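Local coordinates for protein epoxyqueuosine reductase (Streptococcus thermophilus, PDB 5D6S) that binds cobalamin and iron/sulfur clusters as a member of the QueG family of epoxyqueuosine reductases, at residues 368-371 / 372-375; 319-322 / 323-326. All coordinates share one frame; numbering follows the deposited sequence.

Both contacts are local, one at the N-terminal cap of a helix, the other between successive turns within a helix, and both belong to the helical C-terminal part of the chain. The 319-322 / 323-326 contact lies inside helix 318-331, buried and on the side of the cofactors, though not touching them: the side chain of Ile320 is about 10 Å from the cobalamin and that of Asn324 about 13 Å from an iron/sulfur cluster. Interaction 1 sits on the surface, its centre about 39 Å from the centre of the chain. The centres of interaction 1 and interaction 2 are 26 Å apart, and the nearest atoms of interaction 1 and interaction 2 about 12 Å. Helix 338-347 meets both, through Tyr375 and Ile326.

Interaction 1 of 2, residues 368-371 / 372-375. Unlike the reference sequence in segment 368-371: Gly371 (reference Ala).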
loop_
_atom_site.group_PDB
_atom_site.type_symbol
_atom_site.label_atom_id
_atom_site.label_comp_id
_atom_site.label_asym_id
_atom_site.label_seq_id
_atom_site.Cartn_x
_atom_site.Cartn_y
_atom_site.Cartn_z
ATOM N N PRO A 368 -5.726 -30.894 19.139
ATOM C CA PRO A 368 -6.157 -30.362 20.424
ATOM C C PRO A 368 -6.350 -31.424 21.482
ATOM O O PRO A 368 -7.058 -32.389 21.257
ATOM C CB PRO A 368 -7.521 -29.712 20.100
ATOM C CG PRO A 368 -7.905 -30.234 18.762
ATOM C CD PRO A 368 -6.644 -30.530 18.047
ATOM N N ASP A 369 -5.759 -31.205 22.644
ATOM C CA ASP A 369 -6.038 -32.027 23.824
ATOM C C ASP A 369 -7.487 -31.822 24.295
ATOM O O ASP A 369 -8.190 -30.933 23.817
ATOM C CB ASP A 369 -5.035 -31.722 24.964
ATOM C CG ASP A 369 -5.171 -30.292 25.532
ATOM O OD1 ASP A 369 -5.145 -29.321 24.741
ATOM O OD2 ASP A 369 -5.262 -30.125 26.767
ATOM N N GLU A 370 -7.915 -32.641 25.253
ATOM C CA GLU A 370 -9.262 -32.549 25.813
ATOM C C GLU A 370 -9.449 -31.225 26.542
ATOM O O GLU A 370 -10.540 -30.644 26.545
ATOM C CB GLU A 370 -9.538 -33.757 26.732
ATOM C CG GLU A 370 -10.997 -33.961 27.145
ATOM C CD GLU A 370 -11.951 -34.267 25.982
ATOM O OE1 GLU A 370 -11.520 -34.877 24.968
ATOM O OE2 GLU A 370 -13.147 -33.909 26.088
ATOM N N GLY A 371 -8.387 -30.718 27.163
ATOM C CA GLY A 371 -8.498 -29.422 27.861
ATOM C C GLY A 371 -8.877 -28.279 26.922
ATOM O O GLY A 371 -9.620 -27.350 27.292
ATOM N N MET A 372 -8.268 -28.315 25.738
ATOM C CA MET A 372 -8.479 -27.294 24.741
ATOM C C MET A 372 -9.862 -27.428 24.158
ATOM O O MET A 372 -10.548 -26.405 23.970
ATOM C CB MET A 372 -7.429 -27.367 23.634
ATOM C CG MET A 372 -7.540 -26.243 22.597
ATOM S SD MET A 372 -7.140 -24.548 23.128
ATOM C CE MET A 372 -5.446 -24.792 23.669
ATOM N N LEU A 373 -10.293 -28.660 23.908
ATOM C CA LEU A 373 -11.668 -28.869 23.431
ATOM C C LEU A 373 -12.688 -28.308 24.431
ATOM O O LEU A 373 -13.650 -27.661 24.046
ATOM C CB LEU A 373 -11.957 -30.336 23.151
ATOM C CG LEU A 373 -11.098 -30.964 22.046
ATOM C CD1 LEU A 373 -11.337 -32.457 21.967
ATOM C CD2 LEU A 373 -11.374 -30.316 20.695
ATOM N N ASP A 374 -12.436 -28.493 25.721
ATOM C CA ASP A 374 -13.320 -27.924 26.742
ATOM C C ASP A 374 -13.260 -26.377 26.735
ATOM O O ASP A 374 -14.286 -25.714 26.903
ATOM C CB ASP A 374 -13.007 -28.489 28.142
ATOM C CG ASP A 374 -13.288 -30.011 28.265
ATOM O OD1 ASP A 374 -13.632 -30.663 27.245
ATOM O OD2 ASP A 374 -13.159 -30.556 29.399
ATOM N N TYR A 375 -12.068 -25.800 26.537
ATOM C CA TYR A 375 -11.927 -24.327 26.489
ATOM C C TYR A 375 -12.822 -23.806 25.397
ATOM O O TYR A 375 -13.609 -22.886 25.615
ATOM C CB TYR A 375 -10.475 -23.898 26.207
ATOM C CG TYR A 375 -10.330 -22.429 25.855
ATOM C CD1 TYR A 375 -10.538 -21.449 26.810
ATOM C CD2 TYR A 375 -10.022 -22.010 24.563
ATOM C CE1 TYR A 375 -10.449 -20.088 26.511
ATOM C CE2 TYR A 375 -9.911 -20.641 24.252
ATOM C CZ TYR A 375 -10.125 -19.688 25.237
ATOM O OH TYR A 375 -10.013 -18.311 24.989
#
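Asp369 caps the first turn of helix 370-377 and reaches Met372 N weakly, through both its side chain and its carbonyl oxygen. Its carboxylate spans two amide groups: OD1 receives a weak bond from Met372 N at 3.4 Å, and OD2 a weak one from Gly371 N at 3.2 Å. With chi1 at 66°, CG stands between Asp369's own N and carbonyl carbon, which swings the carboxylate over these amides. OD1 also rests against Met372 CB. A negative group at this end probably interacts favourably with the helix dipole.

The backbone continues the pattern. Leu373 N donates to Asp369 O at 3.1 Å and 164°, while Met372 N reaches the same oxygen only weakly. The next two i to i+4 bonds, Asp374 N to Glu370 O and Tyr375 N to Gly371 O, are each 3.0 Å long.

Apolar contact completes the start of the helix. Pro368, just before the cap, lays CB and CG against Leu373 CD2, with CB 3.9 Å from that methyl. Pairing the residue before the N-cap (Pro368) with the fourth residue after the cap (Leu373) is a hydrophobic staple, here accompanying an N-cap aspartate. Pro368, Met372 and Leu373 all touch Trp397, near the chain terminus. Further along, Tyr375 packs on Met342 and Ile345 of helix 338-347 and bonds through its hydroxyl to Asp346.

The exposed flank carries acidic side chains. Glu370 OE2 comes within 3.5 Å of Asp374 OD1, the two carboxylates turned 82° apart, a pairing of like charges. Arg377 probably offsets it: its guanidinium forms a salt bridge with Asp374 OD1 and a long, weak ion pair with Glu370 OE2. The bend in the Glu370 chain also brings OE1 to 3.9 Å from Leu373 CD1.

Interaction 2 of 2, residues 319-322 / 323-326; sequences NILQ and RNAI
Arg323 N donates to Asn319 O at 2.9 Å and 170°, nearly straight, and that carbonyl oxygen also accepts from His353 NE2 of helix 351-364. Three more i to i+4 bonds follow: Asn324 N to Ile320 O at 3.0 Å, Ala325 N to Leu321 O at 2.8 Å, and Ile326 N to Gln322 O at 3.0 Å. Their unbroken succession is the evidence for regular alpha-helix across both segments.

The polar side chains of Gln322, Arg323 and Asn324 find their strongest partners beyond this helix. Arg323 NE bonds to Gly246 O, Asn324 ND2 to the carbonyls of Ile260 and Thr242, and Gln322 NE2 to those of Phe296 and Leu299. These buried donors thus tie helix 318-331 to segments contributed by the cluster-bearing region and by the chain just ahead of the helix. The surrounding helices 338-347 and 351-364 make a helical stack consistent with the HEAT-like C-terminal region of QueG proteins.

Arg323 returns past Ile320 on the preceding turn. The arginine chain leaves the helix with CG opposite the backbone N (chi1 156°), then bends at its third torsion (81°): the alpha carbon of Ile320 covers one face of the guanidinium, and Ile320 CG2 is 4.0 Å from Arg323 NH2, the two side chains meeting at a slant. The placement of the NH1 end of this guanidinium is doubtful.

Outermost comes the apolar packing. Leu321 packs outward on Phe296 and Tyr261. The methyl of Ala325 packs on Leu293 and Phe296; Ile326 fits against Leu341 and Ile344 of helix 338-347 and against Thr356 and Ala360 of helix 351-364.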
loop_
_atom_site.group_PDB
_atom_site.type_symbol
_atom_site.label_atom_id
_atom_site.label_comp_id
_atom_site.label_asym_id
_atom_site.label_seq_id
_atom_site.Cartn_x
_atom_site.Cartn_y
_atom_site.Cartn_z
ATOM N N ASN A 319 -5.532 -1.178 14.794
ATOM C CA ASN A 319 -6.440 -2.318 14.787
ATOM C C ASN A 319 -6.371 -3.207 13.547
ATOM O O ASN A 319 -6.324 -4.446 13.670
ATOM C CB ASN A 319 -7.845 -1.871 15.038
ATOM C CG ASN A 319 -8.113 -1.516 16.507
ATOM O OD1 ASN A 319 -7.310 -1.717 17.395
ATOM N ND2 ASN A 319 -9.283 -0.989 16.740
ATOM N N ILE A 320 -6.327 -2.620 12.360
ATOM C CA ILE A 320 -6.188 -3.456 11.174
ATOM C C ILE A 320 -4.846 -4.219 11.163
ATOM O O ILE A 320 -4.773 -5.389 10.791
ATOM C CB ILE A 320 -6.351 -2.683 9.858
ATOM C CG1 ILE A 320 -5.443 -1.463 9.809
ATOM C CG2 ILE A 320 -7.795 -2.290 9.638
ATOM C CD1 ILE A 320 -5.243 -0.973 8.402
ATOM N N LEU A 321 -3.809 -3.577 11.653
ATOM C CA LEU A 321 -2.513 -4.234 11.736
ATOM C C LEU A 321 -2.482 -5.339 12.768
ATOM O O LEU A 321 -1.937 -6.395 12.498
ATOM C CB LEU A 321 -1.413 -3.206 12.018
ATOM C CG LEU A 321 -1.374 -2.066 10.988
ATOM C CD1 LEU A 321 -0.225 -1.131 11.291
ATOM C CD2 LEU A 321 -1.224 -2.626 9.581
ATOM N N GLN A 322 -3.081 -5.128 13.942
ATOM C CA GLN A 322 -3.091 -6.179 14.956
ATOM C C GLN A 322 -3.938 -7.369 14.503
ATOM O O GLN A 322 -3.571 -8.516 14.745
ATOM C CB GLN A 322 -3.531 -5.625 16.304
ATOM C CG GLN A 322 -2.480 -4.673 16.874
ATOM C CD GLN A 322 -2.851 -4.047 18.207
ATOM O OE1 GLN A 322 -4.032 -3.880 18.525
ATOM N NE2 GLN A 322 -1.834 -3.674 18.986
ATOM N N ARG A 323 -5.061 -7.099 13.830
ATOM C CA ARG A 323 -5.812 -8.176 13.209
ATOM C C ARG A 323 -4.871 -9.001 12.308
ATOM O O ARG A 323 -4.848 -10.216 12.367
ATOM C CB ARG A 323 -7.014 -7.637 12.368
ATOM C CG ARG A 323 -7.438 -8.618 11.280
ATOM C CD ARG A 323 -8.779 -8.410 10.624
ATOM N NE ARG A 323 -8.979 -7.426 9.530
ATOM C CZ ARG A 323 -8.074 -6.724 8.861
ATOM N NH1 ARG A 323 -6.770 -6.810 9.070
ATOM N NH2 ARG A 323 -8.498 -5.888 7.941
ATOM N N ASN A 324 -4.147 -8.304 11.430
ATOM C CA ASN A 324 -3.267 -8.949 10.473
ATOM C C ASN A 324 -2.162 -9.737 11.166
ATOM O O ASN A 324 -1.779 -10.813 10.720
ATOM C CB ASN A 324 -2.626 -7.917 9.537
ATOM C CG ASN A 324 -3.649 -7.186 8.700
ATOM O OD1 ASN A 324 -4.773 -7.650 8.542
ATOM N ND2 ASN A 324 -3.266 -6.050 8.148
ATOM N N ALA A 325 -1.682 -9.206 12.274
ATOM C CA ALA A 325 -0.632 -9.849 13.022
ATOM C C ALA A 325 -1.131 -11.145 13.604
ATOM O O ALA A 325 -0.395 -12.141 13.636
ATOM C CB ALA A 325 -0.111 -8.914 14.121
ATOM N N ILE A 326 -2.376 -11.151 14.082
ATOM C CA ILE A 326 -2.995 -12.402 14.567
ATOM C C ILE A 326 -3.038 -13.397 13.428
ATOM O O ILE A 326 -2.727 -14.580 13.594
ATOM C CB ILE A 326 -4.390 -12.168 15.126
ATOM C CG1 ILE A 326 -4.279 -11.418 16.450
ATOM C CG2 ILE A 326 -5.098 -13.492 15.347
ATOM C CD1 ILE A 326 -5.559 -10.735 16.837
#